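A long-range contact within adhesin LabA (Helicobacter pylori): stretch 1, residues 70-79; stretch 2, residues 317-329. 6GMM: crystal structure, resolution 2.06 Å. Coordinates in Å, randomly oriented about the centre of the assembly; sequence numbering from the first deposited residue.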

# COMPACT_ATOMS: atom_id res chain seq x y z
N ALA A 70 -9.28 -12.81 7.07
CA ALA A 70 -10.35 -13.38 7.88
C ALA A 70 -11.42 -14.01 6.97
O ALA A 70 -11.92 -15.09 7.26
CB ALA A 70 -10.97 -12.32 8.78
N GLY A 71 -11.76 -13.33 5.90
CA GLY A 71 -12.75 -13.79 4.93
C GLY A 71 -12.40 -15.12 4.28
O GLY A 71 -13.28 -15.96 4.12
N LEU A 72 -11.10 -15.33 3.88
CA LEU A 72 -10.72 -16.61 3.25
C LEU A 72 -11.00 -17.73 4.27
O LEU A 72 -11.72 -18.66 3.94
CB LEU A 72 -9.26 -16.67 2.75
CG LEU A 72 -8.83 -17.94 1.96
CD1 LEU A 72 -9.43 -17.97 0.56
CD2 LEU A 72 -7.30 -18.05 1.83
N TRP A 73 -10.51 -17.55 5.51
CA TRP A 73 -10.69 -18.48 6.60
C TRP A 73 -12.16 -18.73 6.85
O TRP A 73 -12.55 -19.89 6.92
CB TRP A 73 -9.99 -17.97 7.86
CG TRP A 73 -10.18 -18.86 9.07
CD1 TRP A 73 -10.79 -18.53 10.24
CD2 TRP A 73 -9.76 -20.23 9.21
NE1 TRP A 73 -10.74 -19.58 11.12
CE2 TRP A 73 -10.11 -20.64 10.51
CE3 TRP A 73 -9.05 -21.12 8.39
CZ2 TRP A 73 -9.84 -21.93 10.99
CZ3 TRP A 73 -8.77 -22.39 8.87
CH2 TRP A 73 -9.19 -22.79 10.14
N GLN A 74 -12.99 -17.68 6.93
CA GLN A 74 -14.43 -17.86 7.14
C GLN A 74 -15.11 -18.61 6.00
O GLN A 74 -16.02 -19.39 6.26
CB GLN A 74 -15.17 -16.54 7.34
CG GLN A 74 -14.95 -15.92 8.71
CD GLN A 74 -15.32 -14.46 8.75
OE1 GLN A 74 -15.62 -13.82 7.74
NE2 GLN A 74 -15.36 -13.88 9.94
N VAL A 75 -14.74 -18.35 4.77
CA VAL A 75 -15.42 -18.96 3.64
C VAL A 75 -14.98 -20.41 3.35
O VAL A 75 -15.76 -21.14 2.72
CB VAL A 75 -15.37 -18.06 2.37
CG1 VAL A 75 -14.12 -18.32 1.53
CG2 VAL A 75 -16.64 -18.22 1.53
N MET A 76 -13.77 -20.87 3.80
CA MET A 76 -13.46 -22.26 3.45
C MET A 76 -13.08 -23.22 4.65
O MET A 76 -12.88 -24.41 4.40
CB MET A 76 -12.42 -22.34 2.33
CG MET A 76 -11.21 -21.46 2.53
SD MET A 76 -10.14 -22.10 3.83
CE MET A 76 -9.28 -23.44 2.89
N SER A 77 -12.99 -22.72 5.90
CA SER A 77 -12.63 -23.52 7.08
C SER A 77 -13.58 -24.72 7.30
O SER A 77 -13.15 -25.83 7.65
CB SER A 77 -12.58 -22.64 8.32
OG SER A 77 -13.84 -22.04 8.57
N TYR A 78 -14.89 -24.50 7.00
CA TYR A 78 -15.88 -25.55 7.10
C TYR A 78 -15.56 -26.75 6.22
O TYR A 78 -15.88 -27.86 6.60
CB TYR A 78 -17.29 -24.99 6.83
CG TYR A 78 -17.72 -24.96 5.38
CD1 TYR A 78 -17.36 -23.90 4.56
CD2 TYR A 78 -18.53 -25.95 4.85
CE1 TYR A 78 -17.76 -23.85 3.23
CE2 TYR A 78 -18.94 -25.92 3.52
CZ TYR A 78 -18.54 -24.87 2.70
OH TYR A 78 -18.94 -24.84 1.39
N ALA A 79 -14.97 -26.55 5.05
CA ALA A 79 -14.68 -27.69 4.19
C ALA A 79 -13.28 -28.28 4.41
O ALA A 79 -12.84 -29.14 3.65
CB ALA A 79 -14.91 -27.32 2.74
N GLU A 317 -16.44 -13.26 -9.28
CA GLU A 317 -17.49 -14.22 -8.86
C GLU A 317 -17.25 -14.75 -7.46
O GLU A 317 -18.21 -15.08 -6.77
CB GLU A 317 -17.64 -15.42 -9.84
CG GLU A 317 -17.71 -15.05 -11.32
CD GLU A 317 -16.39 -14.61 -11.93
OE1 GLU A 317 -15.46 -15.45 -12.03
OE2 GLU A 317 -16.27 -13.41 -12.27
N PHE A 318 -15.99 -14.91 -7.07
CA PHE A 318 -15.64 -15.40 -5.75
C PHE A 318 -15.89 -14.29 -4.72
O PHE A 318 -16.26 -14.58 -3.58
CB PHE A 318 -14.17 -15.88 -5.70
CG PHE A 318 -13.74 -16.44 -4.36
CD1 PHE A 318 -14.36 -17.56 -3.82
CD2 PHE A 318 -12.73 -15.82 -3.63
CE1 PHE A 318 -13.95 -18.07 -2.58
CE2 PHE A 318 -12.33 -16.32 -2.38
CZ PHE A 318 -12.94 -17.45 -1.88
N VAL A 319 -15.71 -13.05 -5.10
CA VAL A 319 -15.94 -11.94 -4.18
C VAL A 319 -17.45 -11.73 -3.98
O VAL A 319 -17.90 -11.77 -2.84
CB VAL A 319 -15.19 -10.63 -4.56
CG1 VAL A 319 -15.47 -9.52 -3.54
CG2 VAL A 319 -13.68 -10.89 -4.67
N LYS A 320 -18.23 -11.60 -5.09
CA LYS A 320 -19.67 -11.36 -5.01
C LYS A 320 -20.51 -12.60 -4.70
O LYS A 320 -21.46 -12.47 -3.92
CB LYS A 320 -20.21 -10.62 -6.27
CG LYS A 320 -20.16 -11.37 -7.61
N ASP A 321 -20.21 -13.78 -5.29
CA ASP A 321 -21.06 -14.97 -5.13
C ASP A 321 -20.52 -16.06 -4.18
O ASP A 321 -21.07 -17.16 -4.13
CB ASP A 321 -21.40 -15.56 -6.50
CG ASP A 321 -22.15 -14.60 -7.39
OD1 ASP A 321 -23.07 -13.93 -6.90
OD2 ASP A 321 -21.81 -14.53 -8.59
N SER A 322 -19.52 -15.74 -3.37
CA SER A 322 -19.02 -16.65 -2.35
C SER A 322 -18.73 -15.85 -1.09
O SER A 322 -19.37 -16.13 -0.09
CB SER A 322 -17.82 -17.46 -2.82
OG SER A 322 -18.22 -18.49 -3.71
N LEU A 323 -17.84 -14.83 -1.15
CA LEU A 323 -17.51 -14.05 0.05
C LEU A 323 -18.68 -13.22 0.57
O LEU A 323 -18.94 -13.20 1.76
CB LEU A 323 -16.25 -13.17 -0.15
CG LEU A 323 -14.95 -13.91 -0.48
CD1 LEU A 323 -13.89 -12.95 -1.00
CD2 LEU A 323 -14.44 -14.66 0.73
N GLY A 324 -19.40 -12.59 -0.33
CA GLY A 324 -20.52 -11.73 0.03
C GLY A 324 -21.76 -12.50 0.41
O GLY A 324 -22.73 -11.90 0.88
N VAL A 325 -21.74 -13.84 0.19
CA VAL A 325 -22.83 -14.80 0.43
C VAL A 325 -22.34 -15.94 1.40
O VAL A 325 -22.97 -16.99 1.51
CB VAL A 325 -23.39 -15.30 -0.95
CG1 VAL A 325 -24.58 -16.23 -0.78
CG2 VAL A 325 -23.80 -14.13 -1.83
N CYS A 326 -21.24 -15.70 2.15
CA CYS A 326 -20.64 -16.66 3.10
C CYS A 326 -21.62 -17.09 4.19
O CYS A 326 -22.67 -16.48 4.37
CB CYS A 326 -19.39 -16.06 3.72
SG CYS A 326 -19.73 -14.59 4.74
N HIS A 327 -21.23 -18.11 4.96
CA HIS A 327 -22.05 -18.65 6.04
C HIS A 327 -22.27 -17.65 7.20
O HIS A 327 -23.33 -17.71 7.82
CB HIS A 327 -21.49 -20.01 6.53
CG HIS A 327 -21.41 -21.07 5.46
ND1 HIS A 327 -22.45 -21.28 4.56
CD2 HIS A 327 -20.43 -21.97 5.21
CE1 HIS A 327 -22.07 -22.29 3.78
NE2 HIS A 327 -20.86 -22.74 4.14
N GLU A 328 -21.32 -16.71 7.45
CA GLU A 328 -21.44 -15.67 8.48
C GLU A 328 -22.64 -14.75 8.22
O GLU A 328 -23.42 -14.51 9.14
CB GLU A 328 -20.15 -14.84 8.59
CG GLU A 328 -19.02 -15.60 9.26
CD GLU A 328 -19.10 -15.66 10.77
OE1 GLU A 328 -19.25 -14.60 11.41
OE2 GLU A 328 -18.98 -16.78 11.32
N VAL A 329 -22.81 -14.26 6.97
CA VAL A 329 -23.96 -13.43 6.58
C VAL A 329 -25.24 -14.27 6.55
O VAL A 329 -26.29 -13.81 7.00
CB VAL A 329 -23.79 -12.58 5.29
CG1 VAL A 329 -22.89 -11.39 5.53
CG2 VAL A 329 -23.27 -13.39 4.11
O HOH W 1 -17.45 -12.38 11.05

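Stretches 1 and 2 of LabA, at least 243 residues apart in sequence wherever they touch, bury 420 Å² between them without a single direct hydrogen bond. The helix of residues 70–76 approaches that of residues 317–323 to 11.2 Å between axes, their N-to-C directions inclined at 51°. This spacing leaves side chains to fill the gap. The backbones come nearest at Val75 and Cys326, whose CA atoms are 5.7 Å apart.

Along stretch 2, the first contact is Phe318. Its CA-to-CB bond points sideways, but the t rotamer brings the ring end nearer, placing CZ 3.7 Å from Val75 CG1 and 4.3 Å from Leu72 CD1; both methyls approach the ring obliquely, in buried, apolar van der Waals packing. A wider pi-type turn at 319–323 follows, with the hydrogen bond Leu323 N to Phe318 O at 2.9 Å. The carbonyl O of Ser322 lies 3.8 Å from Val75 CG2, a van der Waals contact. Leu323 CD2 extends the apolar packing, 3.8 Å from Val75 CG1 and equally far from Gly71 O, close to where a CB on Gly71 would project.

A type I turn from Leu323 to Cys326 carries Gly324 and Val325 clear of stretch 1 and returns the chain at Cys326, the N-cap residue of the next helix. Cys326 CB meets Val75 CG2 at 4.1 Å, so Val75 touches four residues of stretch 2.

At His327 two rings meet edge to face: the imidazole rim points into the pi face of Tyr78, with planes at 79°, centroids 4.5 Å apart, and His327 NE2 3.4 Å from Tyr78 CE1. Glu328 closes the contact: its CG lies 3.9 Å from Gln74 CD, while a water lies between their polar ends, its O accepting a weak hydrogen bond from Gln74 NE2 (2.8 Å) and lying 2.9 Å from Glu328 OE1, to which it can donate.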